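Local structure of uncharacterized protein (Bacteroides uniformis, 4JPQ) at residues L7-V12 / F53-G59; A88-V94 / K180-C186; Y102-E106 / H209-F214. The protein is of unknown function but probably binds carbohydrate. All coordinates share one frame. Residue numbers count along the deposited sequence, not the author numbering.

Contact 1 of 3, residues L7-V12 / F53-G59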
# COMPACT_ATOMS: atom_id res chain seq x y z
N LEU A 7 2.88 -14.04 -4.52
CA LEU A 7 2.85 -13.19 -5.70
C LEU A 7 4.17 -13.13 -6.43
O LEU A 7 5.22 -13.06 -5.78
CB LEU A 7 2.51 -11.74 -5.33
CG LEU A 7 1.15 -11.19 -5.72
CD1 LEU A 7 1.09 -9.74 -5.28
CD2 LEU A 7 0.91 -11.33 -7.23
N SER A 8 4.08 -13.08 -7.76
CA SER A 8 5.22 -12.86 -8.64
C SER A 8 5.16 -11.38 -9.01
O SER A 8 4.15 -10.91 -9.55
CB SER A 8 5.14 -13.72 -9.89
OG SER A 8 5.20 -15.09 -9.54
N VAL A 9 6.22 -10.66 -8.68
CA VAL A 9 6.36 -9.25 -9.00
C VAL A 9 7.22 -9.23 -10.26
O VAL A 9 8.44 -9.39 -10.18
CB VAL A 9 6.99 -8.47 -7.84
CG1 VAL A 9 7.02 -6.98 -8.15
CG2 VAL A 9 6.21 -8.72 -6.55
N LYS A 10 6.57 -9.08 -11.42
CA LYS A 10 7.27 -9.06 -12.72
C LYS A 10 8.15 -7.82 -12.86
O LYS A 10 7.82 -6.77 -12.30
CB LYS A 10 6.27 -9.11 -13.89
CG LYS A 10 5.50 -10.42 -14.08
CD LYS A 10 6.37 -11.50 -14.73
CE LYS A 10 5.60 -12.76 -15.08
NZ LYS A 10 5.21 -13.55 -13.88
N LYS A 11 9.28 -7.95 -13.56
CA LYS A 11 10.18 -6.83 -13.80
C LYS A 11 9.77 -6.06 -15.06
O LYS A 11 9.42 -6.67 -16.07
CB LYS A 11 11.66 -7.24 -13.96
CG LYS A 11 12.60 -6.03 -13.94
CD LYS A 11 14.08 -6.33 -14.01
CE LYS A 11 14.86 -5.03 -13.83
NZ LYS A 11 16.34 -5.16 -13.94
N VAL A 12 9.86 -4.74 -14.97
CA VAL A 12 9.61 -3.81 -16.07
C VAL A 12 10.90 -3.01 -16.28
O VAL A 12 11.53 -2.60 -15.31
CB VAL A 12 8.40 -2.92 -15.71
CG1 VAL A 12 8.18 -1.85 -16.75
CG2 VAL A 12 7.15 -3.79 -15.55
N PHE A 53 -5.49 -4.55 -6.86
CA PHE A 53 -4.18 -3.93 -6.95
C PHE A 53 -3.24 -4.72 -7.87
O PHE A 53 -3.58 -5.81 -8.29
CB PHE A 53 -3.56 -3.83 -5.55
CG PHE A 53 -3.05 -5.14 -5.01
CD1 PHE A 53 -3.94 -6.07 -4.49
CD2 PHE A 53 -1.69 -5.44 -5.01
CE1 PHE A 53 -3.48 -7.29 -3.99
CE2 PHE A 53 -1.22 -6.64 -4.51
CZ PHE A 53 -2.12 -7.57 -4.00
N ARG A 54 -2.08 -4.14 -8.17
CA ARG A 54 -1.05 -4.83 -8.93
C ARG A 54 0.30 -4.23 -8.64
O ARG A 54 0.41 -3.06 -8.25
CB ARG A 54 -1.32 -4.84 -10.42
CG ARG A 54 -1.43 -3.48 -11.05
CD ARG A 54 -1.65 -3.60 -12.54
NE ARG A 54 -1.86 -2.29 -13.14
CZ ARG A 54 -2.12 -2.08 -14.43
NH1 ARG A 54 -2.15 -3.07 -15.33
NH2 ARG A 54 -2.31 -0.83 -14.86
N ILE A 55 1.32 -5.04 -8.84
CA ILE A 55 2.66 -4.70 -8.45
C ILE A 55 3.71 -5.20 -9.46
O ILE A 55 3.57 -6.26 -10.06
CB ILE A 55 2.91 -5.24 -7.01
CG1 ILE A 55 4.25 -4.72 -6.46
CG2 ILE A 55 2.80 -6.78 -6.95
CD1 ILE A 55 4.50 -5.07 -5.02
N ALA A 56 4.77 -4.40 -9.60
CA ALA A 56 5.91 -4.72 -10.47
C ALA A 56 7.13 -3.98 -9.96
O ALA A 56 7.03 -3.27 -8.96
CB ALA A 56 5.60 -4.31 -11.89
N HIS A 57 8.28 -4.14 -10.63
CA HIS A 57 9.49 -3.42 -10.21
C HIS A 57 10.42 -3.08 -11.35
O HIS A 57 10.44 -3.74 -12.37
CB HIS A 57 10.25 -4.21 -9.13
CG HIS A 57 10.96 -5.43 -9.63
ND1 HIS A 57 12.33 -5.50 -9.74
CD2 HIS A 57 10.49 -6.64 -10.04
CE1 HIS A 57 12.68 -6.70 -10.18
NE2 HIS A 57 11.58 -7.40 -10.37
N THR A 58 11.21 -2.03 -11.12
CA THR A 58 12.21 -1.57 -12.06
C THR A 58 13.62 -2.06 -11.73
O THR A 58 14.54 -1.83 -12.52
CB THR A 58 12.24 -0.04 -12.10
OG1 THR A 58 12.66 0.48 -10.84
CG2 THR A 58 10.84 0.50 -12.43
N GLY A 59 13.81 -2.71 -10.58
CA GLY A 59 15.13 -3.12 -10.10
C GLY A 59 15.52 -2.16 -8.97
O GLY A 59 16.01 -2.60 -7.92
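At the apolar centre of this parallel strand pair in a beta-sandwich, Ile55 CG2 lies 3.8 Å from Leu7 CD1 and 3.9 Å from Val9 CG2, while Leu7 CD1 also reaches Phe53 CE2 at 3.9 Å. Ile62 and Leu64 also pack against Ile55, and farther along Val12 CG2 meets Ala56 CB at 4.0 Å. The pair joins strand 6-11, whose other edge pairs with strand 215-219, to strand 50-57. The two segments diverge by 48°, so side chains fill the gap at the Leu7 end and backbone pairing is confined to the other. There Lys10 O accepts a hydrogen bond from His57 N (3.1 Å), and His57 O accepts one from Val12 N (2.8 Å): His57 bonds to the residues before and after Lys11, as parallel pairing requires. At the polar edge Lys11 runs out extended, its ammonium group salt-bridged to Asp175. On the way its aliphatic chain makes a CH-pi contact, Lys11 CG 4.1 Å from the centroid of the His57 ring, over the ring face.

Contact 2 of 3, residues A88-V94 / K180-C186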
# COMPACT_ATOMS: atom_id res chain seq x y z
N ALA A 88 -10.25 7.50 3.52
CA ALA A 88 -10.31 6.36 2.57
C ALA A 88 -8.86 6.11 2.23
O ALA A 88 -8.20 6.98 1.64
CB ALA A 88 -11.11 6.69 1.32
N CYS A 89 -8.37 4.93 2.60
CA CYS A 89 -6.95 4.65 2.56
C CYS A 89 -6.59 3.26 2.08
O CYS A 89 -7.24 2.29 2.47
CB CYS A 89 -6.47 4.82 4.01
SG CYS A 89 -4.74 4.53 4.37
N VAL A 90 -5.53 3.19 1.26
CA VAL A 90 -4.94 1.93 0.79
C VAL A 90 -3.55 1.85 1.42
O VAL A 90 -2.89 2.89 1.63
CB VAL A 90 -4.85 1.78 -0.73
CG1 VAL A 90 -6.25 1.67 -1.31
CG2 VAL A 90 -4.05 2.90 -1.39
N GLU A 91 -3.12 0.63 1.73
CA GLU A 91 -1.88 0.40 2.46
C GLU A 91 -1.05 -0.75 1.89
O GLU A 91 -1.59 -1.68 1.29
CB GLU A 91 -2.21 0.11 3.94
CG GLU A 91 -3.15 1.11 4.62
CD GLU A 91 -3.45 0.83 6.09
OE1 GLU A 91 -3.02 -0.21 6.62
OE2 GLU A 91 -4.14 1.65 6.72
N PHE A 92 0.27 -0.65 2.08
CA PHE A 92 1.26 -1.65 1.69
C PHE A 92 2.23 -1.82 2.86
O PHE A 92 2.87 -0.85 3.27
CB PHE A 92 2.03 -1.19 0.44
CG PHE A 92 3.19 -2.10 0.05
CD1 PHE A 92 3.01 -3.47 -0.10
CD2 PHE A 92 4.45 -1.56 -0.24
CE1 PHE A 92 4.06 -4.30 -0.50
CE2 PHE A 92 5.50 -2.38 -0.64
CZ PHE A 92 5.30 -3.75 -0.77
N PHE A 93 2.30 -3.03 3.41
CA PHE A 93 3.19 -3.36 4.53
C PHE A 93 4.20 -4.36 3.98
O PHE A 93 3.80 -5.27 3.26
CB PHE A 93 2.42 -4.03 5.68
CG PHE A 93 1.66 -3.07 6.59
CD1 PHE A 93 0.81 -2.09 6.08
CD2 PHE A 93 1.73 -3.23 7.97
CE1 PHE A 93 0.09 -1.25 6.94
CE2 PHE A 93 1.02 -2.39 8.83
CZ PHE A 93 0.20 -1.40 8.31
N VAL A 94 5.48 -4.22 4.33
CA VAL A 94 6.53 -5.08 3.77
C VAL A 94 7.81 -5.15 4.62
O VAL A 94 8.25 -4.13 5.15
CB VAL A 94 6.86 -4.63 2.31
CG1 VAL A 94 7.43 -3.22 2.26
CG2 VAL A 94 7.80 -5.60 1.61
N LYS A 180 8.47 -10.27 2.17
CA LYS A 180 7.20 -10.64 2.77
C LYS A 180 6.37 -9.36 3.02
O LYS A 180 6.90 -8.36 3.48
CB LYS A 180 7.42 -11.44 4.05
CG LYS A 180 8.25 -12.71 3.80
CD LYS A 180 7.86 -13.87 4.69
CE LYS A 180 6.56 -14.52 4.22
NZ LYS A 180 6.05 -15.51 5.20
N GLY A 181 5.09 -9.40 2.69
CA GLY A 181 4.23 -8.25 2.88
C GLY A 181 2.75 -8.52 2.74
O GLY A 181 2.32 -9.67 2.59
N ASN A 182 1.96 -7.45 2.82
CA ASN A 182 0.51 -7.54 2.67
C ASN A 182 -0.03 -6.19 2.18
O ASN A 182 0.68 -5.16 2.24
CB ASN A 182 -0.13 -7.96 4.00
CG ASN A 182 -1.44 -8.75 3.83
OD1 ASN A 182 -2.10 -8.69 2.80
ND2 ASN A 182 -1.81 -9.48 4.88
N PHE A 183 -1.27 -6.22 1.68
CA PHE A 183 -1.93 -5.04 1.13
C PHE A 183 -3.28 -4.88 1.80
O PHE A 183 -3.96 -5.87 2.03
CB PHE A 183 -2.09 -5.17 -0.39
CG PHE A 183 -0.82 -5.58 -1.09
CD1 PHE A 183 -0.46 -6.93 -1.16
CD2 PHE A 183 0.03 -4.63 -1.66
CE1 PHE A 183 0.72 -7.31 -1.78
CE2 PHE A 183 1.21 -5.02 -2.29
CZ PHE A 183 1.56 -6.36 -2.35
N TYR A 184 -3.63 -3.63 2.15
CA TYR A 184 -4.88 -3.37 2.86
C TYR A 184 -5.67 -2.16 2.36
O TYR A 184 -5.12 -1.24 1.76
CB TYR A 184 -4.64 -3.13 4.36
CG TYR A 184 -3.71 -4.08 5.08
CD1 TYR A 184 -4.03 -5.42 5.21
CD2 TYR A 184 -2.54 -3.61 5.70
CE1 TYR A 184 -3.19 -6.30 5.90
CE2 TYR A 184 -1.70 -4.47 6.39
CZ TYR A 184 -2.02 -5.81 6.51
OH TYR A 184 -1.18 -6.65 7.19
N LYS A 185 -6.97 -2.20 2.68
CA LYS A 185 -7.93 -1.12 2.44
C LYS A 185 -8.68 -0.87 3.75
O LYS A 185 -9.05 -1.82 4.45
CB LYS A 185 -8.94 -1.53 1.40
CG LYS A 185 -10.07 -0.54 1.14
CD LYS A 185 -9.61 0.71 0.41
CE LYS A 185 -10.74 1.73 0.24
NZ LYS A 185 -11.09 2.52 1.45
N CYS A 186 -8.93 0.41 4.06
CA CYS A 186 -9.67 0.79 5.26
C CYS A 186 -10.14 2.24 5.20
O CYS A 186 -9.91 2.93 4.21
CB CYS A 186 -8.79 0.58 6.51
SG CYS A 186 -7.39 1.69 6.59
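The backbone assigns each side chain to a face; the rotamer decides which neighbour it meets there. Phe92 (chi1 t) and Phe183 (chi1 m) form a non-hydrogen-bonded pair, and both rings lean toward the opposite strand: Phe92 CD1 comes to 3.2 Å from Phe183 CE2, yet the planes, 19° apart, are slid so far that the rings barely overlap. Beside them Lys185, with chi2 and chi4 both p, folds back so that its NZ hydrogen-bonds Cys186 O at 3.0 Å; Glu70 supplies its salt bridge. On the other face Phe93 and Tyr184, both m at chi1, are diagonal neighbours, two residues out of register, and make a T-shaped stack, the Tyr184 edge toward the Phe93 face, centroids 4.9 Å apart. Glu91, also m, extends along the same face until its OE2 is 3.3 Å from Cys186 SG. A CB on Gly181 would clash with Phe93 O. Six backbone hydrogen bonds join the Cys89-Cys186, Glu91-Tyr184 and Phe93-Asn182 pairs. With Phe92 and Phe183 packed on strands 61-70 and 152-162, and bound CXS about 5 Å from the Phe93 side chain on the other face, this twisted ladder is consistent with the beta-sandwich of carbohydrate-binding family 9.

Contact 3 of 3, residues Y102-E106 / H209-F214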
# COMPACT_ATOMS: atom_id res chain seq x y z
N TYR A 102 9.98 -4.20 9.67
CA TYR A 102 9.05 -4.05 8.53
C TYR A 102 8.67 -2.58 8.39
O TYR A 102 8.94 -1.77 9.30
CB TYR A 102 7.78 -4.91 8.68
CG TYR A 102 6.81 -4.41 9.72
CD1 TYR A 102 7.01 -4.68 11.09
CD2 TYR A 102 5.71 -3.63 9.36
CE1 TYR A 102 6.12 -4.20 12.06
CE2 TYR A 102 4.83 -3.13 10.32
CZ TYR A 102 5.03 -3.42 11.66
OH TYR A 102 4.15 -2.93 12.58
N TYR A 103 8.04 -2.28 7.25
CA TYR A 103 7.59 -0.95 6.90
C TYR A 103 6.11 -0.96 6.56
O TYR A 103 5.60 -1.97 6.08
CB TYR A 103 8.34 -0.46 5.68
CG TYR A 103 9.82 -0.31 5.88
CD1 TYR A 103 10.69 -1.39 5.69
CD2 TYR A 103 10.38 0.92 6.23
CE1 TYR A 103 12.07 -1.25 5.84
CE2 TYR A 103 11.75 1.08 6.39
CZ TYR A 103 12.59 -0.00 6.20
OH TYR A 103 13.95 0.14 6.35
N ASN A 104 5.44 0.16 6.80
CA ASN A 104 4.03 0.33 6.42
C ASN A 104 3.89 1.64 5.66
O ASN A 104 4.27 2.70 6.17
CB ASN A 104 3.06 0.26 7.61
CG ASN A 104 3.40 1.25 8.71
OD1 ASN A 104 4.52 1.27 9.17
ND2 ASN A 104 2.44 2.07 9.12
N PHE A 105 3.38 1.55 4.43
CA PHE A 105 3.14 2.68 3.56
C PHE A 105 1.63 2.81 3.48
O PHE A 105 0.99 1.97 2.86
CB PHE A 105 3.72 2.42 2.16
CG PHE A 105 5.20 2.25 2.14
CD1 PHE A 105 5.78 1.02 2.42
CD2 PHE A 105 6.03 3.31 1.81
CE1 PHE A 105 7.15 0.86 2.39
CE2 PHE A 105 7.41 3.15 1.78
CZ PHE A 105 7.97 1.93 2.07
N GLU A 106 1.08 3.83 4.14
CA GLU A 106 -0.36 4.07 4.16
C GLU A 106 -0.58 5.38 3.44
O GLU A 106 0.04 6.38 3.77
CB GLU A 106 -0.85 4.12 5.61
CG GLU A 106 -0.48 2.87 6.42
CD GLU A 106 -1.04 2.84 7.83
OE1 GLU A 106 -1.98 3.59 8.15
OE2 GLU A 106 -0.55 2.04 8.65
N HIS A 209 -0.69 -4.69 11.80
CA HIS A 209 0.76 -4.75 12.08
C HIS A 209 1.21 -6.16 12.54
O HIS A 209 1.80 -6.32 13.61
CB HIS A 209 1.12 -3.66 13.10
CG HIS A 209 0.90 -2.27 12.60
ND1 HIS A 209 1.93 -1.47 12.14
CD2 HIS A 209 -0.23 -1.54 12.45
CE1 HIS A 209 1.43 -0.31 11.75
NE2 HIS A 209 0.12 -0.32 11.93
N CYS A 210 1.01 -7.15 11.66
CA CYS A 210 1.22 -8.58 11.97
C CYS A 210 2.05 -9.31 10.90
O CYS A 210 1.49 -9.97 10.02
CB CYS A 210 -0.14 -9.24 12.15
SG CYS A 210 -1.28 -8.83 10.81
N PRO A 211 3.39 -9.20 10.98
CA PRO A 211 4.32 -9.88 10.08
C PRO A 211 4.14 -11.39 9.91
O PRO A 211 4.48 -11.92 8.86
CB PRO A 211 5.69 -9.58 10.69
CG PRO A 211 5.51 -8.27 11.35
CD PRO A 211 4.12 -8.30 11.90
N ALA A 212 3.64 -12.08 10.94
CA ALA A 212 3.34 -13.52 10.86
C ALA A 212 2.35 -13.84 9.73
O ALA A 212 2.47 -14.89 9.11
CB ALA A 212 2.81 -14.03 12.19
N PHE A 213 1.39 -12.94 9.48
CA PHE A 213 0.35 -13.13 8.45
C PHE A 213 0.64 -12.55 7.07
O PHE A 213 -0.20 -12.67 6.17
CB PHE A 213 -1.01 -12.70 9.00
CG PHE A 213 -1.49 -13.60 10.09
CD1 PHE A 213 -2.08 -14.84 9.77
CD2 PHE A 213 -1.31 -13.27 11.45
CE1 PHE A 213 -2.50 -15.70 10.77
CE2 PHE A 213 -1.73 -14.14 12.45
CZ PHE A 213 -2.33 -15.35 12.11
N PHE A 214 1.83 -11.96 6.89
CA PHE A 214 2.23 -11.46 5.57
C PHE A 214 2.37 -12.59 4.57
O PHE A 214 2.73 -13.71 4.93
CB PHE A 214 3.62 -10.78 5.55
CG PHE A 214 3.74 -9.46 6.28
CD1 PHE A 214 2.65 -8.63 6.58
CD2 PHE A 214 5.03 -8.97 6.54
CE1 PHE A 214 2.86 -7.41 7.22
CE2 PHE A 214 5.23 -7.74 7.16
CZ PHE A 214 4.15 -6.96 7.51
O HOH W 1 -0.48 3.07 11.61
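A strand can hold a loop through side chains alone, and Tyr102 begins the example. Its CB points toward the loop, and the p rotamer carries the ring across the gap, where OH and His209 ND1 share a 2.7 Å hydrogen bond whose proton could belong to either. The two rings meet rim to rim, so the bond, not stacking, defines their relation. Lower on the same side chain, Tyr102 CD1 touches Pro211 CG at 3.9 Å and Tyr102 CB touches Phe214 CE2 at 4.1 Å; Arg124 adds a cation-pi contact to the ring. Tyr103 points away from the loop, its hydroxyl hydrogen-bonded to His169. Asn104 turns back toward it: ND2 lies 3.7 Å from His209 CE1 and donates to Glu106 OE2 at 3.0 Å, while its OD1 is held by Arg124. Glu106 closes the row, with OE2 4.1 Å from His209 NE2 and a water bridging the two, 3.1 Å from Glu106 OE2 and, weakly, 3.5 Å from His209 NE2. In the loop, the 3-10 turn at 211-213 leads into Phe214. A bound CXS molecule, probably from the crystallisation liquor, lies about 3 Å from the His209 side chain. Aromatic and polar groups gathered between a strand face and a loop are consistent with a ligand pocket of a carbohydrate-binding module.

All three contacts draw on one mixed sheet, yet they couple unequally. Contacts 1 and 2, with centres 16 Å apart, meet through aromatic packing: Phe53 CZ is 3.4 Å from Phe183 CD1. Contacts 2 and 3 are closer, their centres 8 Å apart, and draw on adjacent strands, 89-95 and 102-108, with Phe92 O 2.7 Å from Phe105 N and Val94 O 2.8 Å from Tyr103 N, both probable hydrogen bonds. Phe93 passes between them, stacking edge-to-face with His209 as well as with Tyr184. The bound CXS lies about 5 Å from the side chain of Phe93 and about 3 Å from that of His209. Contacts 1 and 3 do not touch; their nearest atoms are about 9 Å apart.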